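PDB 6JYZ: putative secreted endoglycosylceramidase from Rhodococcus hoagii, which probably hydrolyses the glycosidic bond between the sugar and the ceramide of galactosylceramide-type glycolipids, as a glycoside hydrolase of family 5. Local coordinates for residues G356-D368 and Q381-E394. Sequence-based numbering, arbitrary orientation.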
loop_
_atom_site.group_PDB
_atom_site.type_symbol
_atom_site.label_atom_id
_atom_site.label_comp_id
_atom_site.label_asym_id
_atom_site.label_seq_id
_atom_site.Cartn_x
_atom_site.Cartn_y
_atom_site.Cartn_z
ATOM N N GLY A 356 -0.153 5.584 -9.983
ATOM C CA GLY A 356 -1.016 5.489 -8.815
ATOM C C GLY A 356 -0.196 5.233 -7.543
ATOM O O GLY A 356 1.027 5.092 -7.526
ATOM N N GLY A 357 -0.956 5.120 -6.475
ATOM C CA GLY A 357 -0.395 4.761 -5.199
ATOM C C GLY A 357 -1.420 4.842 -4.090
ATOM O O GLY A 357 -2.602 5.139 -4.320
ATOM N N ALA A 358 -0.977 4.550 -2.857
ATOM C CA ALA A 358 -1.884 4.471 -1.712
ATOM C C ALA A 358 -1.325 5.286 -0.563
ATOM O O ALA A 358 -0.219 5.015 -0.056
ATOM C CB ALA A 358 -2.124 3.003 -1.302
ATOM N N TRP A 359 -2.137 6.260 -0.093
ATOM C CA TRP A 359 -1.796 7.058 1.071
ATOM C C TRP A 359 -1.781 6.214 2.326
ATOM O O TRP A 359 -2.648 5.360 2.518
ATOM C CB TRP A 359 -2.881 8.146 1.164
ATOM C CG TRP A 359 -2.885 8.963 2.414
ATOM C CD1 TRP A 359 -3.635 8.746 3.529
ATOM C CD2 TRP A 359 -2.210 10.232 2.605
ATOM N NE1 TRP A 359 -3.460 9.794 4.434
ATOM C CE2 TRP A 359 -2.618 10.708 3.894
ATOM C CE3 TRP A 359 -1.344 11.015 1.837
ATOM C CZ2 TRP A 359 -2.206 11.958 4.390
ATOM C CZ3 TRP A 359 -0.934 12.249 2.341
ATOM C CH2 TRP A 359 -1.367 12.704 3.593
ATOM N N TRP A 360 -0.815 6.490 3.206
ATOM C CA TRP A 360 -0.800 5.910 4.567
ATOM C C TRP A 360 -1.389 7.007 5.475
ATOM O O TRP A 360 -0.666 7.993 5.680
ATOM C CB TRP A 360 0.619 5.511 5.003
ATOM C CG TRP A 360 0.548 4.800 6.320
ATOM C CD1 TRP A 360 0.519 5.364 7.578
ATOM C CD2 TRP A 360 0.306 3.381 6.498
ATOM N NE1 TRP A 360 0.341 4.370 8.516
ATOM C CE2 TRP A 360 0.159 3.171 7.878
ATOM C CE3 TRP A 360 0.226 2.311 5.623
ATOM C CZ2 TRP A 360 -0.072 1.884 8.406
ATOM C CZ3 TRP A 360 -0.054 1.049 6.131
ATOM C CH2 TRP A 360 -0.185 0.856 7.502
ATOM N N SER A 361 -2.589 6.878 6.013
ATOM C CA SER A 361 -3.476 5.722 5.902
ATOM C C SER A 361 -4.913 6.177 6.108
ATOM O O SER A 361 -5.179 7.322 6.525
ATOM C CB SER A 361 -3.108 4.674 6.909
ATOM O OG SER A 361 -3.385 5.141 8.209
ATOM N N TRP A 362 -5.847 5.260 5.881
ATOM C CA TRP A 362 -7.270 5.549 6.054
ATOM C C TRP A 362 -7.596 5.841 7.491
ATOM O O TRP A 362 -8.248 6.876 7.786
ATOM C CB TRP A 362 -8.055 4.367 5.505
ATOM C CG TRP A 362 -9.541 4.547 5.614
ATOM C CD1 TRP A 362 -10.389 3.833 6.389
ATOM C CD2 TRP A 362 -10.297 5.472 4.853
ATOM N NE1 TRP A 362 -11.664 4.329 6.219
ATOM C CE2 TRP A 362 -11.628 5.307 5.272
ATOM C CE3 TRP A 362 -9.981 6.441 3.891
ATOM C CZ2 TRP A 362 -12.664 6.118 4.776
ATOM C CZ3 TRP A 362 -11.001 7.264 3.402
ATOM C CH2 TRP A 362 -12.313 7.081 3.861
ATOM N N THR A 363 -7.264 4.921 8.410
ATOM C CA THR A 363 -7.554 5.143 9.841
ATOM C C THR A 363 -6.409 4.600 10.672
ATOM O O THR A 363 -5.818 3.537 10.351
ATOM C CB THR A 363 -8.835 4.419 10.336
ATOM O OG1 THR A 363 -8.846 3.070 9.916
ATOM C CG2 THR A 363 -10.114 5.066 9.809
ATOM N N GLN A 364 -6.133 5.233 11.792
ATOM C CA GLN A 364 -5.239 4.721 12.836
ATOM C C GLN A 364 -6.020 4.809 14.147
ATOM O O GLN A 364 -6.474 5.908 14.482
ATOM C CB GLN A 364 -3.974 5.552 12.851
ATOM C CG GLN A 364 -3.020 5.035 13.934
ATOM C CD GLN A 364 -1.653 5.619 13.777
ATOM O OE1 GLN A 364 -1.256 6.520 14.534
ATOM N NE2 GLN A 364 -0.910 5.081 12.824
ATOM N N ALA A 365 -6.101 3.701 14.883
ATOM C CA ALA A 365 -6.857 3.654 16.133
ATOM C C ALA A 365 -5.977 4.042 17.303
ATOM O O ALA A 365 -4.767 4.201 17.261
ATOM C CB ALA A 365 -7.273 2.237 16.347
ATOM N N CYS A 366 -6.654 4.241 18.447
ATOM C CA CYS A 366 -6.000 4.780 19.617
ATOM C C CYS A 366 -4.972 3.835 20.251
ATOM O O CYS A 366 -4.013 4.300 20.845
ATOM C CB CYS A 366 -7.085 5.056 20.674
ATOM S SG CYS A 366 -8.313 6.275 20.142
ATOM N N GLY A 367 -5.171 2.531 20.095
ATOM C CA GLY A 367 -4.258 1.525 20.607
ATOM C C GLY A 367 -3.285 1.024 19.534
ATOM O O GLY A 367 -2.573 0.061 19.804
ATOM N N ASP A 368 -3.241 1.642 18.363
ATOM C CA ASP A 368 -2.262 1.194 17.343
ATOM C C ASP A 368 -0.875 1.338 17.959
ATOM O O ASP A 368 -0.594 2.304 18.665
ATOM C CB ASP A 368 -2.441 2.147 16.146
ATOM C CG ASP A 368 -1.613 1.803 14.904
ATOM O OD1 ASP A 368 -0.389 1.889 14.992
ATOM O OD2 ASP A 368 -2.187 1.468 13.881
ATOM N N GLN A 381 -5.887 10.591 16.597
ATOM C CA GLN A 381 -4.998 9.894 15.660
ATOM C C GLN A 381 -5.565 9.972 14.269
ATOM O O GLN A 381 -6.767 10.004 14.072
ATOM C CB GLN A 381 -5.073 8.396 15.935
ATOM C CG GLN A 381 -4.734 7.972 17.355
ATOM C CD GLN A 381 -3.308 8.299 17.627
ATOM O OE1 GLN A 381 -2.390 8.096 16.812
ATOM N NE2 GLN A 381 -3.070 8.842 18.805
ATOM N N GLY A 382 -4.631 9.929 13.309
ATOM C CA GLY A 382 -5.022 9.818 11.900
ATOM C C GLY A 382 -4.606 11.072 11.140
ATOM O O GLY A 382 -4.649 12.200 11.631
ATOM N N ASN A 383 -4.170 10.864 9.878
ATOM C CA ASN A 383 -3.868 11.975 8.976
ATOM C C ASN A 383 -4.883 12.106 7.852
ATOM O O ASN A 383 -4.676 12.950 6.977
ATOM C CB ASN A 383 -2.431 11.888 8.389
ATOM C CG ASN A 383 -2.252 10.588 7.595
ATOM O OD1 ASN A 383 -3.164 9.755 7.475
ATOM N ND2 ASN A 383 -1.063 10.463 7.045
ATOM N N LEU A 384 -5.991 11.372 7.924
ATOM C CA LEU A 384 -7.018 11.465 6.902
ATOM C C LEU A 384 -8.333 11.424 7.637
ATOM O O LEU A 384 -9.049 12.436 7.614
ATOM C CB LEU A 384 -6.851 10.373 5.829
ATOM C CG LEU A 384 -7.943 10.373 4.759
ATOM C CD1 LEU A 384 -8.171 11.758 4.119
ATOM C CD2 LEU A 384 -7.652 9.344 3.663
ATOM N N ASN A 385 -8.759 10.299 8.169
ATOM C CA ASN A 385 -9.883 10.274 9.113
ATOM C C ASN A 385 -9.343 10.482 10.502
ATOM O O ASN A 385 -8.430 9.785 10.919
ATOM C CB ASN A 385 -10.582 8.935 9.026
ATOM C CG ASN A 385 -11.238 8.823 7.676
ATOM O OD1 ASN A 385 -12.284 9.463 7.413
ATOM N ND2 ASN A 385 -10.646 8.075 6.739
ATOM N N ARG A 386 -9.894 11.467 11.201
ATOM C CA ARG A 386 -9.497 11.792 12.539
ATOM C C ARG A 386 -10.350 10.995 13.520
ATOM O O ARG A 386 -11.584 10.875 13.368
ATOM C CB ARG A 386 -9.931 13.248 12.722
ATOM C CG ARG A 386 -9.569 13.764 14.117
ATOM C CD ARG A 386 -10.064 15.200 14.361
ATOM N NE ARG A 386 -9.364 16.107 13.432
ATOM C CZ ARG A 386 -9.884 16.675 12.327
ATOM N NH1 ARG A 386 -11.142 16.468 11.981
ATOM N NH2 ARG A 386 -9.147 17.513 11.632
ATOM N N ILE A 387 -9.628 10.282 14.411
ATOM C CA ILE A 387 -10.266 9.470 15.456
ATOM C C ILE A 387 -9.893 10.131 16.762
ATOM O O ILE A 387 -8.737 10.407 17.080
ATOM C CB ILE A 387 -9.821 7.987 15.366
ATOM C CG1 ILE A 387 -10.506 7.346 14.162
ATOM C CG2 ILE A 387 -10.044 7.198 16.675
ATOM C CD1 ILE A 387 -10.088 5.833 13.799
ATOM N N ASP A 388 -10.939 10.382 17.569
ATOM C CA ASP A 388 -10.725 10.902 18.907
ATOM C C ASP A 388 -10.303 9.760 19.855
ATOM O O ASP A 388 -10.865 8.649 19.764
ATOM C CB ASP A 388 -12.024 11.608 19.367
ATOM C CG ASP A 388 -11.773 12.424 20.633
ATOM O OD1 ASP A 388 -10.721 13.131 20.695
ATOM O OD2 ASP A 388 -12.586 12.276 21.570
ATOM N N CYS A 389 -9.387 10.083 20.754
ATOM C CA CYS A 389 -8.943 9.078 21.745
ATOM C C CYS A 389 -9.139 9.544 23.189
ATOM O O CYS A 389 -8.918 10.719 23.476
ATOM C CB CYS A 389 -7.474 8.801 21.522
ATOM S SG CYS A 389 -7.198 8.028 19.894
ATOM N N PRO A 390 -9.437 8.642 24.154
ATOM C CA PRO A 390 -9.492 7.197 23.915
ATOM C C PRO A 390 -10.842 6.664 23.472
ATOM O O PRO A 390 -10.968 5.449 23.321
ATOM C CB PRO A 390 -9.094 6.663 25.307
ATOM C CG PRO A 390 -9.823 7.623 26.241
ATOM C CD PRO A 390 -9.556 8.982 25.596
ATOM N N SER A 391 -11.816 7.537 23.120
ATOM C CA SER A 391 -13.130 7.056 22.742
ATOM C C SER A 391 -13.188 6.202 21.479
ATOM O O SER A 391 -14.024 5.314 21.329
ATOM C CB SER A 391 -14.147 8.204 22.681
ATOM O OG SER A 391 -14.159 8.810 21.377
ATOM N N GLY A 392 -12.321 6.527 20.494
ATOM C CA GLY A 392 -12.329 5.828 19.213
ATOM C C GLY A 392 -13.311 6.427 18.206
ATOM O O GLY A 392 -13.535 5.839 17.143
ATOM N N GLU A 393 -13.945 7.568 18.553
ATOM C CA GLU A 393 -15.022 8.065 17.706
ATOM C C GLU A 393 -14.458 8.826 16.504
ATOM O O GLU A 393 -13.563 9.667 16.690
ATOM C CB GLU A 393 -15.880 9.051 18.498
ATOM C CG GLU A 393 -17.041 9.604 17.674
ATOM C CD GLU A 393 -17.930 10.520 18.504
ATOM O OE1 GLU A 393 -17.387 11.404 19.232
ATOM O OE2 GLU A 393 -19.166 10.331 18.438
ATOM N N GLU A 394 -14.936 8.479 15.294
ATOM C CA GLU A 394 -14.533 9.155 14.079
ATOM C C GLU A 394 -15.140 10.551 14.106
ATOM O O GLU A 394 -16.348 10.656 14.288
ATOM C CB GLU A 394 -14.919 8.289 12.859
ATOM C CG GLU A 394 -13.929 7.148 12.568
ATOM C CD GLU A 394 -14.377 5.833 11.906
ATOM O OE1 GLU A 394 -15.489 5.828 11.297
ATOM O OE2 GLU A 394 -13.599 4.781 11.994
HETATM O O HOH W 1 -6.131 8.645 8.975
HETATM O O HOH W 2 -3.362 7.519 9.631
HETATM O O HOH W 3 -7.677 7.575 12.300
#
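Asn-383 reads the backbone around the cis peptide between Trp-360 and Ser-361 with both ends of its amide. ND2 donates to Trp-360 O at 2.8 Å, nearly straight and in the plane of both groups, while OD1 takes the Ser-361 N-H on a lone pair at 3.3 Å. Asparagine suits the place because its amide carries a donor and an acceptor side by side, matching the C=O and N-H that a cis peptide presents on one side. The indole NE1 of Trp-359 reaches the same OD1 at 3.1 Å from above the carbonyl plane, a more bent bond at 135°. ND2 also donates to Trp-332 O, and a water joins OD1 to Ser-361 OG. With chi1 at 60°, CG lies between the backbone N and carbonyl carbon, which turns the amide toward the cis peptide. Were Asn-383 replaced by an alanine, Trp-360 O and the Ser-361 N-H would probably lose these mates, and the Trp-359 indole its bond to OD1.

Asn-385 uses its amide differently: ND2 donates to Trp-362 O at 2.9 Å and sits over the centre of the Trp-362 ring, 3.0 Å above its plane, with amide and ring planes 68° apart. The NE1 of that indole is hydrogen-bonded to Asp-70. Apolar Leu-384 suits its position between two indoles: CD2 lies 3.7 Å from Trp-362 CE3, and CB packs near Trp-359 NE1. Farther along, Ile-387 CD1 rests against Thr-363 CB. The Cys-366–Cys-389 disulfide ties the loops covalently, Cys-366 SG also touching Ile-387 CG2.

Strand 356-359 is the last parallel strand of the family 5 (beta/alpha)8 (TIM) barrel, closing onto 38-47. The loop leaving it is fastened to 381-394 at one end by buried Asn-383, which meets both polar groups of the cis peptide, and by Asn-385 on the Trp-362 carbonyl, and at the other by a disulfide.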